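Local coordinates for acyl-[acyl-carrier-protein]--UDP-N-acetylglucosamine O-acyltransferase (Helicobacter pylori, PDB 1J2Z), which catalyses the transfer of a (3R)-hydroxyacyl chain from acyl carrier protein to UDP-N-acetylglucosamine, the first step of lipid A biosynthesis, at the interface of chains A and B. Numbering follows the deposited sequence. Chains: chain A/B, Acyl-[acyl-carrier-protein]--UDP-N-acetylglucosamine O-acyltransferase.

The interface of chains A and B. Residues chain A 89-90, 115; chain B 66, 69, 93, 95.
A:Glu90 reaches B:Thr66 because its chain turns about the CB-CG bond (chi2 83°), while B:Thr66 turns its hydroxyl between its own backbone N and carbonyl carbon. The two side chains meet head-on across the interface. B:Thr66 OG1 donates a hydrogen bond of 2.7 Å to the carboxylate oxygen A:Glu90 OE1. It arrives on the syn side, but 34° out of the carboxylate plane. The carboxylate is held from its own chain as well. A:Arg89 folds back and presents NE and NH2 together to its two oxygens: NE forms a salt bridge of 2.8 Å with A:Glu90 OE2, and NH2 donates to A:Glu90 OE1 at 2.9 Å. A:Glu90 OE1 thus accepts from both chains, and the arginine probably fixes the rotation of the carboxylate for B:Thr66. B:Gln69 crosses A:Arg89, with CG over one guanidinium face, toward its rim, and the amide plane turned 80° from it. The modelled amide nitrogen B:Gln69 NE2 lies 2.9 Å from the backbone nitrogen A:Ala115 N. Two N-H groups would face each other there, so the amide may be flipped, with its oxygen accepting instead. B:Met93 crosses the A:Glu90 side chain at about a right angle. Its methyl CE packs against A:Ala115 CB at 3.8 Å. The patch joins neighbouring left-handed beta-helices of the homotrimer. It includes the substrate-binding residue B:Gln69, so subunit contact may help position part of the active site.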
ATOM      1  N   ARG A  89      13.050   5.900  -2.505  1.00 20.55           N
ATOM      2  CA  ARG A  89      12.893   4.562  -3.053  1.00 17.94           C
ATOM      3  C   ARG A  89      11.818   4.348  -4.111  1.00 19.05           C
ATOM      4  O   ARG A  89      11.075   5.260  -4.477  1.00 16.74           O
ATOM      5  CB  ARG A  89      12.704   3.567  -1.904  1.00 17.71           C
ATOM      6  CG  ARG A  89      13.892   3.526  -0.943  1.00 19.47           C
ATOM      7  CD  ARG A  89      15.207   3.197  -1.670  1.00 17.82           C
ATOM      8  NE  ARG A  89      15.151   1.933  -2.406  1.00 20.88           N
ATOM      9  CZ  ARG A  89      16.003   0.921  -2.238  1.00 22.76           C
ATOM     10  NH1 ARG A  89      16.982   1.012  -1.351  1.00 18.72           N
ATOM     11  NH2 ARG A  89      15.893  -0.177  -2.977  1.00 19.71           N
ATOM     12  N   GLU A  90      11.763   3.109  -4.592  1.00 16.77           N
ATOM     13  CA  GLU A  90      10.838   2.676  -5.634  1.00 16.81           C
ATOM     14  C   GLU A  90       9.352   2.947  -5.389  1.00 17.14           C
ATOM     15  O   GLU A  90       8.846   2.771  -4.283  1.00 19.45           O
ATOM     16  CB  GLU A  90      11.010   1.173  -5.878  1.00 16.79           C
ATOM     17  CG  GLU A  90      12.391   0.742  -6.354  1.00 18.24           C
ATOM     18  CD  GLU A  90      13.403   0.567  -5.231  1.00 18.51           C
ATOM     19  OE1 GLU A  90      14.465  -0.022  -5.506  1.00 18.97           O
ATOM     20  OE2 GLU A  90      13.155   1.009  -4.086  1.00 16.49           O
ATOM     21  N   ALA A 115       9.939   2.672  -0.185  1.00 20.53           N
ATOM     22  CA  ALA A 115       9.028   2.393  -1.290  1.00 19.75           C
ATOM     23  C   ALA A 115       7.549   2.626  -1.014  1.00 17.35           C
ATOM     24  O   ALA A 115       7.078   2.499   0.116  1.00 18.65           O
ATOM     25  CB  ALA A 115       9.246   0.962  -1.790  1.00 16.17           C
TER
ATOM     26  N   THR B  66      17.425  -4.471  -6.372  1.00 16.48           N
ATOM     27  CA  THR B  66      18.002  -3.189  -5.984  1.00 21.91           C
ATOM     28  C   THR B  66      18.449  -3.343  -4.536  1.00 19.36           C
ATOM     29  O   THR B  66      17.972  -4.230  -3.828  1.00 17.52           O
ATOM     30  CB  THR B  66      16.989  -2.017  -6.093  1.00 19.77           C
ATOM     31  OG1 THR B  66      15.796  -2.340  -5.372  1.00 17.13           O
ATOM     32  CG2 THR B  66      16.655  -1.735  -7.550  1.00 18.31           C
ATOM     33  N   GLN B  69      16.806  -1.409   1.692  1.00 21.32           N
ATOM     34  CA  GLN B  69      16.504  -0.079   2.201  1.00 31.07           C
ATOM     35  C   GLN B  69      17.238   0.156   3.514  1.00 33.64           C
ATOM     36  O   GLN B  69      17.551   1.292   3.869  1.00 40.70           O
ATOM     37  CB  GLN B  69      14.992   0.071   2.389  1.00 21.81           C
ATOM     38  CG  GLN B  69      14.220  -0.169   1.098  1.00 24.65           C
ATOM     39  CD  GLN B  69      12.744   0.141   1.222  1.00 26.78           C
ATOM     40  OE1 GLN B  69      12.007  -0.534   1.943  1.00 29.40           O
ATOM     41  NE2 GLN B  69      12.304   1.169   0.515  1.00 16.26           N
ATOM     42  N   MET B  93       8.612  -5.394  -4.956  1.00 15.27           N
ATOM     43  CA  MET B  93       9.964  -4.889  -4.757  1.00 16.59           C
ATOM     44  C   MET B  93      10.652  -5.873  -3.826  1.00 22.12           C
ATOM     45  O   MET B  93      10.217  -6.072  -2.694  1.00 23.81           O
ATOM     46  CB  MET B  93       9.909  -3.494  -4.135  1.00 19.20           C
ATOM     47  CG  MET B  93      11.165  -2.654  -4.333  1.00 23.68           C
ATOM     48  SD  MET B  93      12.407  -2.950  -3.088  1.00 26.59           S
ATOM     49  CE  MET B  93      11.943  -1.735  -1.836  1.00 20.92           C
ATOM     50  N   ASN B  95      14.494  -7.114  -2.323  1.00 17.25           N
ATOM     51  CA  ASN B  95      15.910  -6.813  -2.162  1.00 15.49           C
ATOM     52  C   ASN B  95      16.727  -8.035  -1.776  1.00 17.31           C
ATOM     53  O   ASN B  95      16.191  -9.005  -1.237  1.00 18.36           O
ATOM     54  CB  ASN B  95      16.092  -5.748  -1.077  1.00 20.56           C
ATOM     55  CG  ASN B  95      15.299  -4.492  -1.361  1.00 15.17           C
ATOM     56  OD1 ASN B  95      15.448  -3.877  -2.417  1.00 23.10           O
ATOM     57  ND2 ASN B  95      14.449  -4.106  -0.420  1.00 15.53           N
TER